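Local coordinates for heme-binding protein A (Haemophilus parasuis 29755, PDB 3TPA) that belongs to the family 5 solute-binding proteins of ABC importers and is related to glutathione-binding GbpA, though its own ligand is not established, at residues Y121-M125 against N126-I130; D171-L174 against A175-K178; N421-F424 against P425-Q429. The protein carries 1 engineered substitution. All coordinates share one frame; numbering follows the deposited sequence.

Contact 1 of 3, residues Y121-M125 against N126-I130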
loop_
_atom_site.group_PDB
_atom_site.type_symbol
_atom_site.label_atom_id
_atom_site.label_comp_id
_atom_site.label_asym_id
_atom_site.label_seq_id
_atom_site.Cartn_x
_atom_site.Cartn_y
_atom_site.Cartn_z
ATOM N N TYR A 121 2.010 0.733 -11.533
ATOM C CA TYR A 121 0.886 1.094 -10.683
ATOM C C TYR A 121 -0.373 1.330 -11.515
ATOM O O TYR A 121 -1.472 0.921 -11.135
ATOM C CB TYR A 121 1.233 2.289 -9.785
ATOM C CG TYR A 121 1.768 1.883 -8.428
ATOM C CD1 TYR A 121 3.122 1.696 -8.219
ATOM C CD2 TYR A 121 0.913 1.685 -7.358
ATOM C CE1 TYR A 121 3.606 1.321 -6.985
ATOM C CE2 TYR A 121 1.393 1.306 -6.111
ATOM C CZ TYR A 121 2.742 1.126 -5.934
ATOM O OH TYR A 121 3.228 0.745 -4.696
ATOM N N PHE A 122 -0.218 1.974 -12.668
ATOM C CA PHE A 122 -1.359 2.145 -13.562
ATOM C C PHE A 122 -2.089 0.803 -13.747
ATOM O O PHE A 122 -3.321 0.731 -13.681
ATOM C CB PHE A 122 -0.884 2.702 -14.908
ATOM C CG PHE A 122 -2.000 3.162 -15.811
ATOM C CD1 PHE A 122 -2.544 4.435 -15.675
ATOM C CD2 PHE A 122 -2.488 2.338 -16.806
ATOM C CE1 PHE A 122 -3.572 4.864 -16.515
ATOM C CE2 PHE A 122 -3.528 2.766 -17.654
ATOM C CZ PHE A 122 -4.062 4.024 -17.504
ATOM N N ASN A 123 -1.313 -0.262 -13.961
ATOM C CA ASN A 123 -1.868 -1.605 -14.162
ATOM C C ASN A 123 -2.330 -2.275 -12.868
ATOM O O ASN A 123 -3.383 -2.908 -12.828
ATOM C CB ASN A 123 -0.857 -2.504 -14.892
ATOM C CG ASN A 123 -0.714 -2.126 -16.352
ATOM O OD1 ASN A 123 -1.563 -2.459 -17.177
ATOM N ND2 ASN A 123 0.347 -1.404 -16.672
ATOM N N TRP A 124 -1.548 -2.127 -11.805
ATOM C CA TRP A 124 -1.927 -2.713 -10.521
ATOM C C TRP A 124 -3.273 -2.180 -10.031
ATOM O O TRP A 124 -4.042 -2.922 -9.426
ATOM C CB TRP A 124 -0.842 -2.493 -9.471
ATOM C CG TRP A 124 0.406 -3.290 -9.726
ATOM C CD1 TRP A 124 0.497 -4.477 -10.404
ATOM C CD2 TRP A 124 1.743 -2.947 -9.341
ATOM N NE1 TRP A 124 1.804 -4.902 -10.444
ATOM C CE2 TRP A 124 2.591 -3.980 -9.802
ATOM C CE3 TRP A 124 2.308 -1.873 -8.642
ATOM C CZ2 TRP A 124 3.961 -3.969 -9.588
ATOM C CZ3 TRP A 124 3.672 -1.864 -8.435
ATOM C CH2 TRP A 124 4.484 -2.906 -8.905
ATOM N N MET A 125 -3.544 -0.901 -10.293
ATOM C CA MET A 125 -4.804 -0.266 -9.898
ATOM C C MET A 125 -5.906 -0.397 -10.964
ATOM O O MET A 125 -6.958 0.243 -10.878
ATOM C CB MET A 125 -4.573 1.209 -9.544
ATOM C CG MET A 125 -3.509 1.421 -8.469
ATOM S SD MET A 125 -3.751 0.385 -7.004
ATOM C CE MET A 125 -5.312 1.014 -6.390
ATOM N N ASN A 126 -5.643 -1.219 -11.972
ATOM C CA ASN A 126 -6.641 -1.577 -12.974
ATOM C C ASN A 126 -7.187 -0.409 -13.769
ATOM O O ASN A 126 -8.316 -0.449 -14.233
ATOM C CB ASN A 126 -7.798 -2.348 -12.337
ATOM C CG ASN A 126 -7.325 -3.462 -11.433
ATOM O OD1 ASN A 126 -6.684 -4.420 -11.877
ATOM N ND2 ASN A 126 -7.644 -3.347 -10.148
ATOM N N LEU A 127 -6.389 0.635 -13.935
ATOM C CA LEU A 127 -6.835 1.764 -14.750
ATOM C C LEU A 127 -7.030 1.426 -16.233
ATOM O O LEU A 127 -7.844 2.052 -16.900
ATOM C CB LEU A 127 -5.884 2.955 -14.600
ATOM C CG LEU A 127 -5.839 3.475 -13.162
ATOM C CD1 LEU A 127 -5.031 4.743 -13.088
ATOM C CD2 LEU A 127 -7.246 3.703 -12.650
ATOM N N PRO A 128 -6.262 0.463 -16.774
ATOM C CA PRO A 128 -6.512 0.222 -18.201
ATOM C C PRO A 128 -7.969 -0.149 -18.462
ATOM O O PRO A 128 -8.490 0.098 -19.541
ATOM C CB PRO A 128 -5.609 -0.969 -18.516
ATOM C CG PRO A 128 -4.481 -0.868 -17.534
ATOM C CD PRO A 128 -5.118 -0.319 -16.267
ATOM N N SER A 129 -8.612 -0.753 -17.477
ATOM C CA SER A 129 -9.978 -1.215 -17.643
ATOM C C SER A 129 -10.993 -0.285 -16.979
ATOM O O SER A 129 -12.150 -0.239 -17.376
ATOM C CB SER A 129 -10.122 -2.639 -17.096
ATOM O OG SER A 129 -9.754 -2.707 -15.735
ATOM N N ILE A 130 -10.553 0.455 -15.965
ATOM C CA ILE A 130 -11.427 1.382 -15.251
ATOM C C ILE A 130 -11.538 2.740 -15.957
ATOM O O ILE A 130 -12.599 3.359 -15.982
ATOM C CB ILE A 130 -10.923 1.586 -13.812
ATOM C CG1 ILE A 130 -11.141 0.304 -13.004
ATOM C CG2 ILE A 130 -11.620 2.768 -13.157
ATOM C CD1 ILE A 130 -10.581 0.344 -11.604
HETATM O O HOH W 1 -5.103 -4.649 -14.466
HETATM O O HOH W 2 -4.518 -5.493 -10.003
#
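With CG of Phe122 swung opposite its own backbone N (chi1 -169°), which sets CG beside the carbonyl carbon and sends the ring toward Leu127, the ring meets a side chain whose CG is turned the other way, opposite its carbonyl carbon (chi1 -62°). The two side chains cross at about a right angle, and Leu127 CB sits almost over the middle of the ring, 3.6 Å from the Phe122 centroid and 13° off the normal, a CH-pi contact. Leu127 CD1 adds a touch at CD1 of the same ring, while Pro128 slides past its CE2 side, with Pro128 CD 3.7 Å from Phe122 CE2. The backbone here closes a Schellman motif that ends helix 120-124. Asn126, with positive phi, is its C-prime residue: Leu127 N bonds to Phe122 O at 3.1 Å, almost in line with the carbonyl, and Asn126 N bonds to Asn123 O at 2.9 Å from above the carbonyl plane. The same Asn126 then precedes helix 127-130, its O accepting from Ser129 N and Ile130 N. Its side chain is tied back to the finished helix by two waters that both donate to Asn126 OD1, one also donating to Asn123 O and the other to Trp124 O. Farther along, Ile130 CD1 rests 3.7 Å from Met125 O. Helix 94-105 touches Phe122 through Gln104 and Ala105, and Phe153 meets Leu127.

Contact 2 of 3, residues D171-L174 against A175-K178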
loop_
_atom_site.group_PDB
_atom_site.type_symbol
_atom_site.label_atom_id
_atom_site.label_comp_id
_atom_site.label_asym_id
_atom_site.label_seq_id
_atom_site.Cartn_x
_atom_site.Cartn_y
_atom_site.Cartn_z
ATOM N N ASP A 171 8.055 18.594 -23.268
ATOM C CA ASP A 171 8.145 19.047 -24.652
ATOM C C ASP A 171 9.568 19.488 -24.967
ATOM O O ASP A 171 10.133 19.095 -25.991
ATOM C CB ASP A 171 7.156 20.187 -24.947
ATOM C CG ASP A 171 5.716 19.710 -25.024
ATOM O OD1 ASP A 171 5.504 18.494 -25.132
ATOM O OD2 ASP A 171 4.797 20.554 -24.982
ATOM N N GLN A 172 10.147 20.302 -24.083
ATOM C CA GLN A 172 11.495 20.821 -24.308
ATOM C C GLN A 172 12.508 19.701 -24.456
ATOM O O GLN A 172 13.336 19.725 -25.366
ATOM C CB GLN A 172 11.952 21.752 -23.175
ATOM C CG GLN A 172 13.349 22.308 -23.402
ATOM C CD GLN A 172 13.908 23.057 -22.203
ATOM O OE1 GLN A 172 13.439 24.140 -21.856
ATOM N NE2 GLN A 172 14.926 22.484 -21.568
ATOM N N LEU A 173 12.442 18.725 -23.554
ATOM C CA LEU A 173 13.417 17.634 -23.532
ATOM C C LEU A 173 13.318 16.766 -24.774
ATOM O O LEU A 173 14.325 16.298 -25.289
ATOM C CB LEU A 173 13.259 16.769 -22.282
ATOM C CG LEU A 173 13.590 17.491 -20.979
ATOM C CD1 LEU A 173 13.099 16.686 -19.781
ATOM C CD2 LEU A 173 15.097 17.764 -20.889
ATOM N N LEU A 174 12.099 16.539 -25.245
ATOM C CA LEU A 174 11.899 15.725 -26.438
ATOM C C LEU A 174 12.562 16.450 -27.607
ATOM O O LEU A 174 13.381 15.880 -28.336
ATOM C CB LEU A 174 10.405 15.507 -26.685
ATOM C CG LEU A 174 10.001 14.347 -27.598
ATOM C CD1 LEU A 174 10.605 13.035 -27.126
ATOM C CD2 LEU A 174 8.482 14.254 -27.660
ATOM N N ALA A 175 12.231 17.731 -27.740
ATOM C CA ALA A 175 12.846 18.609 -28.727
ATOM C C ALA A 175 14.369 18.593 -28.629
ATOM O O ALA A 175 15.067 18.643 -29.642
ATOM C CB ALA A 175 12.328 20.021 -28.559
ATOM N N GLN A 176 14.885 18.518 -27.408
ATOM C CA GLN A 176 16.330 18.553 -27.191
ATOM C C GLN A 176 16.973 17.180 -27.370
ATOM O O GLN A 176 18.191 17.035 -27.292
ATOM C CB GLN A 176 16.660 19.147 -25.820
ATOM C CG GLN A 176 16.415 20.649 -25.744
ATOM C CD GLN A 176 16.620 21.210 -24.353
ATOM O OE1 GLN A 176 16.282 20.569 -23.361
ATOM N NE2 GLN A 176 17.180 22.414 -24.273
ATOM N N GLY A 177 16.144 16.180 -27.641
ATOM C CA GLY A 177 16.629 14.835 -27.870
ATOM C C GLY A 177 17.033 14.082 -26.613
ATOM O O GLY A 177 17.740 13.082 -26.701
ATOM N N LYS A 178 16.581 14.545 -25.447
ATOM C CA LYS A 178 16.865 13.842 -24.190
ATOM C C LYS A 178 15.644 13.711 -23.257
ATOM O O LYS A 178 15.640 14.236 -22.139
ATOM C CB LYS A 178 18.055 14.486 -23.460
ATOM C CG LYS A 178 18.016 16.006 -23.400
ATOM C CD LYS A 178 19.141 16.547 -22.530
ATOM C CE LYS A 178 19.278 18.062 -22.654
ATOM N NZ LYS A 178 18.102 18.814 -22.127
#
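Ala175 continues the last turn of helix 167-175, its N bonded to Asp171 O at 3.1 Å in a nearly straight N-H...O, while its CB lies against Gln172 O. Next comes Gln176, bonded through N to Gln172 O and tied to that residue a second time through the side chains. Its CG packs on Gln172 O, and its extended chain carries OE1 to Gln172 NE2 at 3.0 Å. The two amide planes stand 69° apart, and the donor comes from above the plane of the accepting amide. Gln172 reaches this place because its CG lies opposite the backbone N (chi1 -180°) and the chain then runs straight; its NE2 also bonds to Thr85 O, in a neighbouring loop. Gly177, at positive phi, gives its N to Leu174 O at 2.9 Å, and Lys178 N reaches back to Leu173 O, also at 2.9 Å. These two bonds make the Schellman motif that closes the helix. Lys178 then folds across Leu173 at about a right angle, bending at its last torsion; NZ passes 3.4 Å from Leu173 CD2 and bonds to Gln176 OE1 at 2.8 Å. Gln176 OE1 is thus gripped from opposite faces of its amide by Gln172 NE2 and Lys178 NZ, which holds that oxygen in place and probably polarises its carbonyl toward the ammonium group.

Contact 3 of 3, residues N421-F424 against P425-Q429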
loop_
_atom_site.group_PDB
_atom_site.type_symbol
_atom_site.label_atom_id
_atom_site.label_comp_id
_atom_site.label_asym_id
_atom_site.label_seq_id
_atom_site.Cartn_x
_atom_site.Cartn_y
_atom_site.Cartn_z
ATOM N N ASN A 421 -10.363 -2.667 -1.931
ATOM C CA ASN A 421 -9.050 -3.136 -2.378
ATOM C C ASN A 421 -8.446 -4.164 -1.414
ATOM O O ASN A 421 -7.293 -4.538 -1.552
ATOM C CB ASN A 421 -8.111 -1.930 -2.587
ATOM C CG ASN A 421 -6.739 -2.317 -3.093
ATOM O OD1 ASN A 421 -5.731 -2.036 -2.450
ATOM N ND2 ASN A 421 -6.693 -2.941 -4.264
ATOM N N PHE A 422 -9.242 -4.609 -0.439
ATOM C CA PHE A 422 -8.954 -5.829 0.320
ATOM C C PHE A 422 -9.923 -6.916 -0.164
ATOM O O PHE A 422 -9.517 -7.965 -0.638
ATOM C CB PHE A 422 -9.196 -5.642 1.837
ATOM C CG PHE A 422 -8.133 -4.857 2.555
ATOM C CD1 PHE A 422 -7.080 -5.505 3.190
ATOM C CD2 PHE A 422 -8.213 -3.479 2.639
ATOM C CE1 PHE A 422 -6.092 -4.785 3.879
ATOM C CE2 PHE A 422 -7.213 -2.741 3.324
ATOM C CZ PHE A 422 -6.162 -3.398 3.942
ATOM N N LEU A 423 -11.215 -6.641 -0.037
ATOM C CA LEU A 423 -12.256 -7.665 -0.215
ATOM C C LEU A 423 -12.481 -8.145 -1.650
ATOM O O LEU A 423 -12.739 -9.321 -1.883
ATOM C CB LEU A 423 -13.579 -7.172 0.351
ATOM C CG LEU A 423 -13.557 -6.776 1.834
ATOM C CD1 LEU A 423 -14.894 -6.180 2.178
ATOM C CD2 LEU A 423 -13.274 -7.965 2.727
ATOM N N PHE A 424 -12.385 -7.246 -2.615
ATOM C CA PHE A 424 -12.561 -7.670 -4.005
ATOM C C PHE A 424 -11.379 -8.530 -4.504
ATOM O O PHE A 424 -11.588 -9.592 -5.082
ATOM C CB PHE A 424 -12.834 -6.460 -4.927
ATOM C CG PHE A 424 -13.259 -6.845 -6.316
ATOM C CD1 PHE A 424 -14.603 -7.079 -6.612
ATOM C CD2 PHE A 424 -12.328 -6.978 -7.316
ATOM C CE1 PHE A 424 -15.004 -7.441 -7.898
ATOM C CE2 PHE A 424 -12.714 -7.332 -8.603
ATOM C CZ PHE A 424 -14.048 -7.572 -8.897
ATOM N N PRO A 425 -10.137 -8.075 -4.297
ATOM C CA PRO A 425 -9.029 -8.939 -4.733
ATOM C C PRO A 425 -9.035 -10.316 -4.067
ATOM O O PRO A 425 -8.742 -11.321 -4.732
ATOM C CB PRO A 425 -7.787 -8.148 -4.315
ATOM C CG PRO A 425 -8.220 -6.718 -4.401
ATOM C CD PRO A 425 -9.668 -6.730 -3.925
ATOM N N LEU A 426 -9.348 -10.357 -2.771
ATOM C CA LEU A 426 -9.285 -11.605 -2.006
ATOM C C LEU A 426 -10.474 -12.545 -2.208
ATOM O O LEU A 426 -10.337 -13.760 -2.089
ATOM C CB LEU A 426 -9.177 -11.298 -0.512
ATOM C CG LEU A 426 -7.841 -10.685 -0.105
ATOM C CD1 LEU A 426 -7.799 -10.337 1.373
ATOM C CD2 LEU A 426 -6.724 -11.645 -0.470
ATOM N N PHE A 427 -11.647 -11.996 -2.479
ATOM C CA PHE A 427 -12.868 -12.800 -2.358
ATOM C C PHE A 427 -13.849 -12.700 -3.539
ATOM O O PHE A 427 -14.937 -13.282 -3.500
ATOM C CB PHE A 427 -13.601 -12.444 -1.045
ATOM C CG PHE A 427 -12.748 -12.589 0.204
ATOM C CD1 PHE A 427 -12.063 -13.765 0.473
ATOM C CD2 PHE A 427 -12.645 -11.537 1.108
ATOM C CE1 PHE A 427 -11.287 -13.893 1.629
ATOM C CE2 PHE A 427 -11.865 -11.643 2.256
ATOM C CZ PHE A 427 -11.175 -12.822 2.515
ATOM N N SER A 428 -13.509 -11.946 -4.575
ATOM C CA SER A 428 -14.430 -11.865 -5.719
ATOM C C SER A 428 -14.348 -13.111 -6.586
ATOM O O SER A 428 -13.267 -13.670 -6.800
ATOM C CB SER A 428 -14.168 -10.642 -6.602
ATOM O OG SER A 428 -15.032 -10.657 -7.735
ATOM N N GLN A 429 -15.497 -13.542 -7.093
ATOM C CA GLN A 429 -15.520 -14.638 -8.049
ATOM C C GLN A 429 -14.622 -14.312 -9.235
ATOM O O GLN A 429 -14.018 -15.193 -9.828
ATOM C CB GLN A 429 -16.939 -14.905 -8.543
ATOM C CG GLN A 429 -17.062 -16.205 -9.307
ATOM C CD GLN A 429 -18.464 -16.778 -9.265
ATOM O OE1 GLN A 429 -18.655 -17.963 -8.984
ATOM N NE2 GLN A 429 -19.454 -15.938 -9.546
#
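Phe424 and Ser428 meet twice, by backbone and by side chain. Ser428 N bonds to Phe424 O at 3.1 Å, and that carbonyl also accepts from Asn431 ND2. With its CG opposite the backbone N (chi1 -170°), Phe424 lays its ring against Ser428 CB, a CH-pi contact 3.6 Å from the centroid and 15° off the normal. Ser428 OG lies over the same face, 3.2 Å from Phe424 CE1, yet its polar partners are elsewhere: Glu446 OE2, on helix 443-453, and Ala430 N. This is the C-terminal part of helix 420-427, kinked at Pro425, whose ring nitrogen has no hydrogen to give to the turn before. Asn421 O, which a regular helix would pair with residue 425, instead has Pro425 CG 3.7 Å away and accepts from Trp412 NE1 of strand 407-413. The side chain of Asn421 is held by its OD1, which accepts from Ser414 OG and Arg415 N. Beyond the proline the usual pairing returns: Leu426 N to Phe422 O at 3.2 Å, then Phe427 N to Leu423 O at 3.0 Å, more bent at 131°. Pro425 O is taken by Thr435 OG1. On the apolar side, Leu423 CD2 lies in plane at the edge of the Phe427 ring, 4.0 Å from Phe427 CE2, and Leu426 CB covers one face of that ring.

How the contacts relate
The three contacts follow in series along the chain, and each gathers side chains near the end of a helix. Contacts 1 and 2 both end their helix in a Schellman motif, beside a phenylalanine ring in contact 1 and a polar side-chain cluster in contact 2; contact 3 instead bends its helix at a proline. Contacts 1 and 3 are neighbours, about 15 Å between centres and about 5 Å between nearest atoms, and Asn416 links them by touching both Met125 and Asn421. Contact 2 sits at the periphery, about 34 Å from the centre of the chain against about 15 Å for the other two, and its centre lies about 28 Å from that of contact 1 and about 43 Å from that of contact 3.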